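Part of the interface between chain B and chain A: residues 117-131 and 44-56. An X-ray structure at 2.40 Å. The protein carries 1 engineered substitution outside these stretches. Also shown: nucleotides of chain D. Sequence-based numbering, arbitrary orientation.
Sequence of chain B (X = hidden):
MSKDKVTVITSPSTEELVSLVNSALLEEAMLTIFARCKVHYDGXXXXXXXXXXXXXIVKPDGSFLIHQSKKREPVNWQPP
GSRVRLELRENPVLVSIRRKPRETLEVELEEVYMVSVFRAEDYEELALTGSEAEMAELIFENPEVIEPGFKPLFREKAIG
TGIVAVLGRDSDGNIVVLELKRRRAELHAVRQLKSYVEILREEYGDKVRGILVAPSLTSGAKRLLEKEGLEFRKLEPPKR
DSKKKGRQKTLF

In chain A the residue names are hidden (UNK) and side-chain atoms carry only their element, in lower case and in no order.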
ATOM      1  N   VAL B 117     -14.278 -19.474 -13.155  1.00 28.31           N
ATOM      2  CA  VAL B 117     -14.574 -18.301 -13.933  1.00 22.44           C
ATOM      3  C   VAL B 117     -15.778 -17.710 -13.250  1.00 33.66           C
ATOM      4  O   VAL B 117     -16.762 -18.410 -12.981  1.00 32.68           O
ATOM      5  CB  VAL B 117     -14.885 -18.634 -15.413  1.00 34.74           C
ATOM      6  CG1 VAL B 117     -15.142 -17.369 -16.193  1.00 29.02           C
ATOM      7  CG2 VAL B 117     -13.752 -19.459 -16.039  1.00 25.17           C
ATOM      8  N   PHE B 118     -15.693 -16.430 -12.938  1.00 30.39           N
ATOM      9  CA  PHE B 118     -16.751 -15.779 -12.201  1.00 31.23           C
ATOM     10  C   PHE B 118     -17.115 -14.559 -13.030  1.00 33.54           C
ATOM     11  O   PHE B 118     -16.317 -13.633 -13.161  1.00 35.71           O
ATOM     12  CB  PHE B 118     -16.267 -15.449 -10.774  1.00 27.88           C
ATOM     13  CG  PHE B 118     -17.221 -14.608  -9.954  1.00 24.60           C
ATOM     14  CD1 PHE B 118     -18.582 -14.662 -10.145  1.00 28.16           C
ATOM     15  CD2 PHE B 118     -16.730 -13.772  -8.959  1.00 31.12           C
ATOM     16  CE1 PHE B 118     -19.442 -13.878  -9.365  1.00 30.18           C
ATOM     17  CE2 PHE B 118     -17.583 -12.992  -8.171  1.00 35.01           C
ATOM     18  CZ  PHE B 118     -18.938 -13.043  -8.383  1.00 36.44           C
ATOM     19  N   ARG B 119     -18.310 -14.562 -13.610  1.00 38.48           N
ATOM     20  CA  ARG B 119     -18.669 -13.458 -14.475  1.00 36.14           C
ATOM     21  C   ARG B 119     -19.390 -12.474 -13.596  1.00 34.87           C
ATOM     22  O   ARG B 119     -20.615 -12.496 -13.472  1.00 37.27           O
ATOM     23  CB  ARG B 119     -19.549 -13.955 -15.627  1.00 37.42           C
ATOM     24  CG  ARG B 119     -18.962 -15.199 -16.311  1.00 39.95           C
ATOM     25  CD  ARG B 119     -19.956 -16.005 -17.157  1.00 46.30           C
ATOM     26  NE  ARG B 119     -19.225 -17.019 -17.915  1.00 52.94           N
ATOM     27  CZ  ARG B 119     -18.950 -18.245 -17.473  1.00 63.10           C
ATOM     28  NH1 ARG B 119     -19.382 -18.647 -16.283  1.00 50.95           N
ATOM     29  NH2 ARG B 119     -18.256 -19.082 -18.234  1.00 66.45           N
ATOM     30  N   ALA B 120     -18.631 -11.513 -13.098  1.00 36.88           N
ATOM     31  CA  ALA B 120     -19.130 -10.707 -12.009  1.00 34.61           C
ATOM     32  C   ALA B 120     -19.714  -9.447 -12.589  1.00 30.64           C
ATOM     33  O   ALA B 120     -19.154  -8.852 -13.508  1.00 45.05           O
ATOM     34  CB  ALA B 120     -18.036 -10.406 -11.017  1.00 29.94           C
ATOM     35  N   GLU B 121     -20.869  -9.073 -12.072  1.00 33.70           N
ATOM     36  CA  GLU B 121     -21.558  -7.891 -12.517  1.00 42.86           C
ATOM     37  C   GLU B 121     -21.588  -6.919 -11.343  1.00 47.67           C
ATOM     38  O   GLU B 121     -22.199  -7.216 -10.317  1.00 46.57           O
ATOM     39  CB  GLU B 121     -22.957  -8.258 -12.998  1.00 47.65           C
ATOM     40  CG  GLU B 121     -23.717  -7.151 -13.681  1.00 65.50           C
ATOM     41  CD  GLU B 121     -25.077  -7.625 -14.146  1.00 79.65           C
ATOM     42  OE1 GLU B 121     -25.395  -8.816 -13.918  1.00 61.81           O
ATOM     43  OE2 GLU B 121     -25.822  -6.813 -14.735  1.00 84.94           O
ATOM     44  N   ASP B 122     -20.847  -5.817 -11.468  1.00 43.51           N
ATOM     45  CA  ASP B 122     -20.760  -4.797 -10.424  1.00 32.44           C
ATOM     46  C   ASP B 122     -20.806  -3.394 -11.028  1.00 45.01           C
ATOM     47  O   ASP B 122     -19.871  -2.993 -11.720  1.00 39.65           O
ATOM     48  CB  ASP B 122     -19.454  -5.001  -9.630  1.00 35.76           C
ATOM     49  CG  ASP B 122     -19.414  -4.232  -8.312  1.00 43.11           C
ATOM     50  OD1 ASP B 122     -18.516  -4.548  -7.508  1.00 42.59           O
ATOM     51  OD2 ASP B 122     -20.248  -3.326  -8.064  1.00 38.88           O
ATOM     52  N   TYR B 123     -21.880  -2.652 -10.779  1.00 37.07           N
ATOM     53  CA  TYR B 123     -21.977  -1.279 -11.265  1.00 36.68           C
ATOM     54  C   TYR B 123     -21.722  -0.232 -10.178  1.00 51.69           C
ATOM     55  O   TYR B 123     -21.792   0.972 -10.421  1.00 50.55           O
ATOM     56  CB  TYR B 123     -23.337  -1.068 -11.932  1.00 40.11           C
ATOM     57  CG  TYR B 123     -23.478  -1.956 -13.145  1.00 55.19           C
ATOM     58  CD1 TYR B 123     -24.533  -2.854 -13.266  1.00 50.15           C
ATOM     59  CD2 TYR B 123     -22.516  -1.933 -14.149  1.00 59.75           C
ATOM     60  CE1 TYR B 123     -24.640  -3.682 -14.374  1.00 71.66           C
ATOM     61  CE2 TYR B 123     -22.614  -2.751 -15.257  1.00 61.49           C
ATOM     62  CZ  TYR B 123     -23.674  -3.625 -15.364  1.00 74.16           C
ATOM     63  OH  TYR B 123     -23.765  -4.435 -16.470  1.00 73.23           O
ATOM     64  N   GLU B 124     -21.416  -0.705  -8.980  1.00 40.88           N
ATOM     65  CA  GLU B 124     -21.366   0.147  -7.813  1.00 37.05           C
ATOM     66  C   GLU B 124     -19.939   0.632  -7.454  1.00 43.74           C
ATOM     67  O   GLU B 124     -18.957  -0.065  -7.682  1.00 49.64           O
ATOM     68  CB  GLU B 124     -22.008  -0.600  -6.651  1.00 35.43           C
ATOM     69  CG  GLU B 124     -22.710   0.305  -5.655  1.00 59.49           C
ATOM     70  CD  GLU B 124     -23.922   1.002  -6.240  1.00 66.69           C
ATOM     71  OE1 GLU B 124     -23.998   2.251  -6.143  1.00 62.11           O
ATOM     72  OE2 GLU B 124     -24.800   0.296  -6.785  1.00 57.83           O
ATOM     73  N   GLU B 125     -19.828   1.854  -6.935  1.00 39.16           N
ATOM     74  CA  GLU B 125     -18.533   2.379  -6.513  1.00 37.59           C
ATOM     75  C   GLU B 125     -18.491   2.658  -5.014  1.00 44.99           C
ATOM     76  O   GLU B 125     -19.514   2.935  -4.386  1.00 36.97           O
ATOM     77  CB  GLU B 125     -18.185   3.653  -7.276  1.00 36.18           C
ATOM     78  CG  GLU B 125     -17.946   3.431  -8.757  1.00 66.81           C
ATOM     79  CD  GLU B 125     -17.594   4.719  -9.478  1.00 97.92           C
ATOM     80  OE1 GLU B 125     -17.426   5.759  -8.798  1.00 85.00           O
ATOM     81  OE2 GLU B 125     -17.499   4.692 -10.725  1.00 87.49           O
ATOM     82  N   LEU B 126     -17.298   2.573  -4.443  1.00 30.26           N
ATOM     83  CA  LEU B 126     -17.144   2.775  -3.025  1.00 33.45           C
ATOM     84  C   LEU B 126     -17.420   4.235  -2.674  1.00 39.07           C
ATOM     85  O   LEU B 126     -16.971   5.144  -3.371  1.00 34.60           O
ATOM     86  CB  LEU B 126     -15.750   2.365  -2.567  1.00 30.78           C
ATOM     87  CG  LEU B 126     -15.577   2.544  -1.057  1.00 33.03           C
ATOM     88  CD1 LEU B 126     -16.275   1.424  -0.298  1.00 28.62           C
ATOM     89  CD2 LEU B 126     -14.110   2.652  -0.690  1.00 20.99           C
ATOM     90  N   ALA B 127     -18.203   4.420  -1.613  1.00 32.31           N
ATOM     91  CA  ALA B 127     -18.519   5.713  -1.007  1.00 31.07           C
ATOM     92  C   ALA B 127     -17.825   5.813   0.340  1.00 37.79           C
ATOM     93  O   ALA B 127     -18.215   5.130   1.282  1.00 39.51           O
ATOM     94  CB  ALA B 127     -20.023   5.876  -0.823  1.00 23.72           C
ATOM     95  N   LEU B 128     -16.815   6.672   0.430  1.00 41.76           N
ATOM     96  CA  LEU B 128     -15.922   6.713   1.579  1.00 32.97           C
ATOM     97  C   LEU B 128     -15.936   8.096   2.210  1.00 35.31           C
ATOM     98  O   LEU B 128     -15.930   9.105   1.508  1.00 38.02           O
ATOM     99  CB  LEU B 128     -14.501   6.328   1.147  1.00 32.65           C
ATOM    100  CG  LEU B 128     -13.292   6.194   2.087  1.00 36.06           C
ATOM    101  CD1 LEU B 128     -12.845   7.543   2.692  1.00 36.44           C
ATOM    102  CD2 LEU B 128     -13.499   5.152   3.181  1.00 35.42           C
ATOM    103  N   THR B 129     -15.942   8.128   3.537  1.00 32.08           N
ATOM    104  CA  THR B 129     -15.898   9.377   4.284  1.00 37.82           C
ATOM    105  C   THR B 129     -14.877   9.269   5.425  1.00 40.77           C
ATOM    106  O   THR B 129     -14.508   8.163   5.828  1.00 36.89           O
ATOM    107  CB  THR B 129     -17.291   9.754   4.839  1.00 38.84           C
ATOM    108  OG1 THR B 129     -17.229  11.046   5.454  1.00 54.71           O
ATOM    109  CG2 THR B 129     -17.774   8.723   5.859  1.00 33.15           C
ATOM    110  N   GLY B 130     -14.423  10.413   5.937  1.00 42.82           N
ATOM    111  CA  GLY B 130     -13.362  10.443   6.933  1.00 24.49           C
ATOM    112  C   GLY B 130     -11.977  10.627   6.309  1.00 34.64           C
ATOM    113  O   GLY B 130     -10.968  10.273   6.915  1.00 28.21           O
ATOM    114  N   SER B 131     -11.924  11.159   5.089  1.00 28.20           N
ATOM    115  CA  SER B 131     -10.650  11.373   4.399  1.00 35.81           C
ATOM    116  C   SER B 131     -10.026  12.747   4.691  1.00 38.32           C
ATOM    117  O   SER B 131     -10.633  13.595   5.344  1.00 37.31           O
ATOM    118  CB  SER B 131     -10.845  11.246   2.892  1.00 26.37           C
ATOM    119  OG  SER B 131     -11.665  12.319   2.465  1.00 40.77           O
TER
ATOM    120  N   UNK A  44     -11.307   3.301  11.272  1.00 33.96           N
ATOM    121  CA  UNK A  44     -10.460   4.448  11.000  1.00 26.73           C
ATOM    122  C   UNK A  44     -11.146   5.459  10.074  1.00 32.65           C
ATOM    123  O   UNK A  44     -11.088   6.683  10.286  1.00 32.88           O
ATOM    124  n   UNK A  44      -7.399   1.574   9.875  1.00 30.40           N
ATOM    125  n   UNK A  44      -6.988  -0.163   8.426  1.00 22.79           N
ATOM    126  c   UNK A  44      -6.541   0.829   9.183  1.00 30.83           C
ATOM    127  c   UNK A  44      -7.020   2.687  10.732  1.00 21.42           C
ATOM    128  n   UNK A  44      -5.237   1.077   9.244  1.00 23.27           N
ATOM    129  c   UNK A  44      -9.140   3.966  10.392  1.00 26.52           C
ATOM    130  c   UNK A  44      -8.236   3.272  11.398  1.00 20.54           C
ATOM    131  N   UNK A  45     -11.829   4.937   9.069  1.00 24.32           N
ATOM    132  CA  UNK A  45     -12.712   5.738   8.245  1.00 26.23           C
ATOM    133  C   UNK A  45     -14.081   5.040   8.165  1.00 35.44           C
ATOM    134  O   UNK A  45     -14.379   4.175   8.987  1.00 27.84           O
ATOM    135  c   UNK A  45     -12.123   5.969   6.888  1.00 27.05           C
ATOM    136  N   UNK A  46     -14.939   5.486   7.251  1.00 31.48           N
ATOM    137  CA  UNK A  46     -16.266   4.901   7.093  1.00 33.20           C
ATOM    138  C   UNK A  46     -16.629   4.814   5.617  1.00 39.92           C
ATOM    139  O   UNK A  46     -16.306   5.718   4.843  1.00 37.88           O
ATOM    140  c   UNK A  46     -19.542   5.616   9.026  1.00 57.15           C
ATOM    141  c   UNK A  46     -18.720   5.193   7.803  1.00 43.96           C
ATOM    142  n   UNK A  46     -21.501   5.520   7.484  1.00 53.86           N
ATOM    143  c   UNK A  46     -20.858   6.258   8.610  1.00 49.25           C
ATOM    144  c   UNK A  46     -17.306   5.723   7.862  1.00 32.26           C
ATOM    145  N   UNK A  47     -17.290   3.725   5.224  1.00 32.71           N
ATOM    146  CA  UNK A  47     -17.628   3.538   3.812  1.00 38.62           C
ATOM    147  C   UNK A  47     -18.861   2.666   3.567  1.00 37.35           C
ATOM    148  O   UNK A  47     -19.248   1.866   4.407  1.00 31.29           O
ATOM    149  o   UNK A  47     -16.210   1.586   3.456  1.00 43.16           O
ATOM    150  c   UNK A  47     -16.437   2.929   3.058  1.00 42.41           C
ATOM    151  N   UNK A  48     -19.452   2.825   2.387  1.00 34.83           N
ATOM    152  CA  UNK A  48     -20.591   2.025   1.981  1.00 36.19           C
ATOM    153  C   UNK A  48     -20.412   1.560   0.546  1.00 38.56           C
ATOM    154  O   UNK A  48     -19.987   2.318  -0.324  1.00 42.34           O
ATOM    155  o   UNK A  48     -23.295   0.815   3.573  1.00 54.74           O
ATOM    156  c   UNK A  48     -22.796   1.743   4.257  1.00 66.68           C
ATOM    157  o   UNK A  48     -22.648   1.669   5.499  1.00 68.20           O
ATOM    158  c   UNK A  48     -21.894   2.812   2.120  1.00 41.60           C
ATOM    159  c   UNK A  48     -22.357   3.032   3.558  1.00 54.00           C
ATOM    160  N   UNK A  49     -20.726   0.298   0.305  1.00 35.90           N
ATOM    161  CA  UNK A  49     -20.704  -0.245  -1.039  1.00 34.35           C
ATOM    162  C   UNK A  49     -22.027  -0.956  -1.316  1.00 39.51           C
ATOM    163  O   UNK A  49     -22.402  -1.876  -0.583  1.00 42.58           O
ATOM    164  c   UNK A  49     -19.511  -1.198  -1.205  1.00 30.00           C
ATOM    165  c   UNK A  49     -19.223  -1.692  -2.617  1.00 32.20           C
ATOM    166  c   UNK A  49     -18.070  -2.706  -2.626  1.00 30.71           C
ATOM    167  c   UNK A  49     -18.936  -0.514  -3.530  1.00 33.33           C
ATOM    168  N   UNK A  50     -22.734  -0.528  -2.362  1.00 41.04           N
ATOM    169  CA  UNK A  50     -23.999  -1.153  -2.739  1.00 31.81           C
ATOM    170  C   UNK A  50     -23.870  -2.512  -3.425  1.00 40.36           C
ATOM    171  O   UNK A  50     -22.750  -2.987  -3.679  1.00 34.08           O
ATOM    172  N   UNK A  51     -25.019  -3.121  -3.736  1.00 38.70           N
ATOM    173  CA  UNK A  51     -25.101  -4.476  -4.305  1.00 35.49           C
ATOM    174  C   UNK A  51     -24.255  -4.660  -5.543  1.00 27.11           C
ATOM    175  O   UNK A  51     -24.366  -3.900  -6.500  1.00 40.70           O
ATOM    176  o   UNK A  51     -27.339  -5.061  -3.513  1.00 66.10           O
ATOM    177  c   UNK A  51     -26.545  -4.841  -4.662  1.00 39.37           C
ATOM    178  N   UNK A  52     -23.434  -5.698  -5.529  1.00 32.79           N
ATOM    179  CA  UNK A  52     -22.548  -5.990  -6.639  1.00 31.35           C
ATOM    180  C   UNK A  52     -21.840  -7.308  -6.397  1.00 42.83           C
ATOM    181  O   UNK A  52     -21.755  -7.790  -5.259  1.00 30.76           O
ATOM    182  N   UNK A  53     -21.335  -7.902  -7.469  1.00 28.39           N
ATOM    183  CA  UNK A  53     -20.643  -9.165  -7.347  1.00 34.51           C
ATOM    184  C   UNK A  53     -19.188  -8.937  -6.998  1.00 42.95           C
ATOM    185  O   UNK A  53     -18.519  -8.109  -7.618  1.00 50.36           O
ATOM    186  c   UNK A  53     -20.746  -9.970  -8.641  1.00 41.65           C
ATOM    187  o   UNK A  53     -22.404 -10.648 -10.170  1.00 46.60           O
ATOM    188  o   UNK A  53     -23.050 -10.239  -8.113  1.00 45.60           O
ATOM    189  c   UNK A  53     -22.169 -10.310  -8.999  1.00 41.11           C
ATOM    190  N   UNK A  54     -18.694  -9.686  -6.016  1.00 35.24           N
ATOM    191  CA  UNK A  54     -17.298  -9.589  -5.624  1.00 29.03           C
ATOM    192  C   UNK A  54     -16.739 -10.939  -5.207  1.00 25.15           C
ATOM    193  O   UNK A  54     -17.473 -11.867  -4.873  1.00 25.28           O
ATOM    194  c   UNK A  54     -20.110  -4.626  -4.645  1.00 35.41           C
ATOM    195  c   UNK A  54     -18.670  -6.611  -4.318  1.00 28.72           C
ATOM    196  n   UNK A  54     -19.127  -5.431  -5.046  1.00 26.86           N
ATOM    197  c   UNK A  54     -17.351  -7.134  -4.862  1.00 25.60           C
ATOM    198  n   UNK A  54     -20.466  -3.575  -5.386  1.00 26.34           N
ATOM    199  c   UNK A  54     -17.120  -8.577  -4.468  1.00 31.75           C
ATOM    200  n   UNK A  54     -20.722  -4.862  -3.493  1.00 24.29           N
ATOM    201  N   UNK A  55     -15.418 -11.024  -5.247  1.00 24.12           N
ATOM    202  CA  UNK A  55     -14.683 -12.104  -4.638  1.00 28.26           C
ATOM    203  C   UNK A  55     -14.312 -11.705  -3.222  1.00 30.01           C
ATOM    204  O   UNK A  55     -13.749 -10.633  -3.006  1.00 28.29           O
ATOM    205  c   UNK A  55     -13.738 -12.810  -6.847  1.00 28.47           C
ATOM    206  c   UNK A  55     -13.408 -12.422  -5.402  1.00 23.82           C
ATOM    207  c   UNK A  55     -12.649 -13.505  -4.677  1.00 19.96           C
ATOM    208  N   UNK A  56     -14.618 -12.579  -2.273  1.00 34.60           N
ATOM    209  CA  UNK A  56     -14.367 -12.341  -0.861  1.00 28.37           C
ATOM    210  C   UNK A  56     -13.393 -13.385  -0.344  1.00 25.37           C
ATOM    211  O   UNK A  56     -13.570 -14.574  -0.583  1.00 40.62           O
ATOM    212  c   UNK A  56     -15.674 -12.389  -0.059  1.00 31.40           C
ATOM    213  c   UNK A  56     -15.393 -12.343   1.434  1.00 27.22           C
ATOM    214  c   UNK A  56     -18.062 -11.462  -0.222  1.00 37.84           C
ATOM    215  c   UNK A  56     -16.584 -11.235  -0.494  1.00 28.27           C
TER
ATOM    216  P    DG D   8      -8.338   4.979   2.212  0.50 34.63           P
ATOM    217  OP1  DG D   8      -8.595   3.758   1.405  0.50 40.51           O
ATOM    218  OP2  DG D   8      -8.875   6.277   1.737  0.50 33.95           O
ATOM    219  O5'  DG D   8      -8.903   4.704   3.676  0.50 28.40           O
ATOM    220  C5'  DG D   8      -8.757   5.673   4.693  0.50 27.30           C
ATOM    221  C4'  DG D   8      -8.406   5.014   6.008  0.50 26.67           C
ATOM    222  O4'  DG D   8      -9.430   4.053   6.337  0.50 30.00           O
ATOM    223  C3'  DG D   8      -7.089   4.239   6.008  0.50 31.97           C
ATOM    224  O3'  DG D   8      -6.475   4.319   7.273  0.50 28.61           O
ATOM    225  C2'  DG D   8      -7.522   2.813   5.699  0.50 26.52           C
ATOM    226  C1'  DG D   8      -8.876   2.748   6.389  0.50 33.07           C
ATOM    227  N9   DG D   8      -9.789   1.834   5.722  0.50 32.71           N
ATOM    228  C8   DG D   8     -10.458   2.058   4.545  0.50 31.99           C
ATOM    229  N7   DG D   8     -11.193   1.055   4.169  0.50 32.71           N
ATOM    230  C5   DG D   8     -10.993   0.101   5.159  0.50 31.60           C
ATOM    231  C6   DG D   8     -11.533  -1.194   5.289  0.50 30.10           C
ATOM    232  O6   DG D   8     -12.317  -1.775   4.527  0.50 38.87           O
ATOM    233  N1   DG D   8     -11.073  -1.833   6.436  0.50 32.39           N
ATOM    234  C2   DG D   8     -10.197  -1.285   7.348  0.50 33.14           C
ATOM    235  N2   DG D   8      -9.876  -2.053   8.396  0.50 21.08           N
ATOM    236  N3   DG D   8      -9.681  -0.068   7.237  0.50 28.38           N
ATOM    237  C4   DG D   8     -10.123   0.564   6.118  0.50 29.96           C
ATOM    238  P    DG D  10      -3.575  -0.941   6.637  0.50 21.38           P
ATOM    239  OP1  DG D  10      -4.870  -1.617   6.904  0.50 25.03           O
ATOM    240  OP2  DG D  10      -2.874  -0.214   7.718  0.50 28.90           O
ATOM    241  O5'  DG D  10      -2.497  -1.958   6.034  0.50 27.96           O
ATOM    242  C5'  DG D  10      -2.831  -2.781   4.930  0.50 24.93           C
ATOM    243  C4'  DG D  10      -1.590  -3.440   4.360  0.50 26.34           C
ATOM    244  O4'  DG D  10      -0.598  -2.434   4.056  0.50 23.38           O
ATOM    245  C3'  DG D  10      -0.891  -4.437   5.273  0.50 26.52           C
ATOM    246  O3'  DG D  10      -0.279  -5.435   4.475  0.50 31.93           O
ATOM    247  C2'  DG D  10       0.151  -3.575   5.977  0.50 25.60           C
ATOM    248  C1'  DG D  10       0.555  -2.629   4.857  0.50 25.74           C
ATOM    249  N9   DG D  10       1.003  -1.320   5.318  0.50 24.49           N
ATOM    250  C8   DG D  10       0.271  -0.385   6.017  0.50 25.53           C
ATOM    251  N7   DG D  10       0.938   0.711   6.276  0.50 24.30           N
ATOM    252  C5   DG D  10       2.185   0.485   5.708  0.50 23.53           C
ATOM    253  C6   DG D  10       3.331   1.308   5.664  0.50 21.27           C
ATOM    254  O6   DG D  10       3.481   2.442   6.132  0.50 25.92           O
ATOM    255  N1   DG D  10       4.381   0.691   4.991  0.50 24.92           N
ATOM    256  C2   DG D  10       4.329  -0.566   4.435  0.50 26.13           C
ATOM    257  N2   DG D  10       5.442  -0.999   3.824  0.50 26.98           N
ATOM    258  N3   DG D  10       3.261  -1.344   4.467  0.50 26.38           N
ATOM    259  C4   DG D  10       2.234  -0.760   5.113  0.50 23.15           C
ATOM    260  P    DT D   9      -5.091   5.105   7.428  0.50 30.19           P
ATOM    261  OP1  DT D   9      -4.532   4.751   8.757  0.50 32.28           O
ATOM    262  OP2  DT D   9      -5.361   6.507   7.040  0.50 32.64           O
ATOM    263  O5'  DT D   9      -4.159   4.493   6.285  0.50 31.38           O
ATOM    264  C5'  DT D   9      -3.626   3.192   6.434  0.50 27.59           C
ATOM    265  C4'  DT D   9      -3.692   2.413   5.131  0.50 25.76           C
ATOM    266  O4'  DT D   9      -3.090   3.181   4.070  0.50 27.70           O
ATOM    267  C3'  DT D   9      -2.948   1.092   5.174  0.50 25.23           C
ATOM    268  O3'  DT D   9      -3.857   0.070   5.437  0.50 22.62           O
ATOM    269  C2'  DT D   9      -2.356   0.947   3.784  0.50 24.10           C
ATOM    270  C1'  DT D   9      -2.206   2.383   3.313  0.50 22.48           C
ATOM    271  N1   DT D   9      -0.821   2.952   3.436  0.50 22.90           N
ATOM    272  C2   DT D   9       0.251   2.298   2.851  0.50 22.10           C
ATOM    273  O2   DT D   9       0.154   1.251   2.250  0.50 25.64           O
ATOM    274  N3   DT D   9       1.454   2.922   3.000  0.50 21.25           N
ATOM    275  C4   DT D   9       1.701   4.119   3.642  0.50 22.88           C
ATOM    276  O4   DT D   9       2.825   4.603   3.710  0.50 23.49           O
ATOM    277  C5   DT D   9       0.545   4.765   4.222  0.50 21.40           C
ATOM    278  C7   DT D   9       0.701   6.075   4.953  0.50 25.45           C
ATOM    279  C6   DT D   9      -0.650   4.161   4.086  0.50 19.09           C
HETATM  280  O   HOH W   1     -21.914   2.265  -3.484  1.00 36.99           O

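Position 44 has three carbons, a nitrogen, then a carbon carrying two more nitrogens. Its end leads away from chain B to the DNA, where a terminal nitrogen lies 2.9 Å from N3 of DG8. This guanidinium is R44(A).

Position 45 has one carbon. That CB packs 3.4 Å from T129(B) O and 4.0 Å from L128(B) CD2. It is A45(A).

Position 46 has four carbons in a row ending in nitrogen. Its CB lies 3.6 Å from T129(B) CG2, while the end leads away. It is K46(A).

Position 47 has one carbon, then one oxygen. CB sits 3.7 Å from both L126(B) CD1 and L128(B) CD2. It is S47(A).

Position 48 has three carbons, the third carrying two oxygens. The end leads away, but CB is 4.4 Å from A127(B) O. It is E48(A).

Position 49 has four carbons, forked at the second. One fork tip is 3.5 Å from E125(B) C, and CB is 4.3 Å from L126(B) CD1. It is L49(A).

Position 50 has no side chain. An ideal CB would lie 2.9 Å from E124(B) CG, a clash. It is G50(A).

Position 51 has one carbon, then one oxygen. CB points away from chain B. It is S51(A).

Position 52 has no side-chain atoms. An ideal CB would lie 2.3 Å from D122(B) OD2. It is G52(A).

Position 53 has two carbons, the second carrying two oxygens. One oxygen accepts a hydrogen bond from E121(B) N at 2.9 Å. CB packs 3.6 Å from A120(B) CB. It is D53(A).

Position 54 has three carbons, a nitrogen, then a carbon with two nitrogens. Its end turns back to D122(B). It is R54(A): NE meets D122(B) OD1 and NH2 meets D122(B) OD2, each at 2.7 Å, in a salt bridge.

Position 55 has one carbon carrying two. One tip lies 3.8 Å from F118(B) CD2, at the ring edge. It is V55(A).

Position 56 has four carbons, forked at the first, with one arm two carbons long. It is out of reach of the chain B stretch. It is I56(A).

The contact joins two antiparallel strands. T129(B) pairs with K46(A) and A127(B) with E48(A), each through two backbone hydrogen bonds. Between them, L128(B) faces S47(A) in a non-hydrogen-bonded pair. Past the corner at S51(A), D53(A) N bonds to E121(B) O at 3.1 Å. R54(A) also holds G50(A) O, so one guanidinium ties its own chain's bend to D122(B). Water 1 links G50(A) N to E125(B) O.

Chain A (44-56) RAKSELGSGDRVI
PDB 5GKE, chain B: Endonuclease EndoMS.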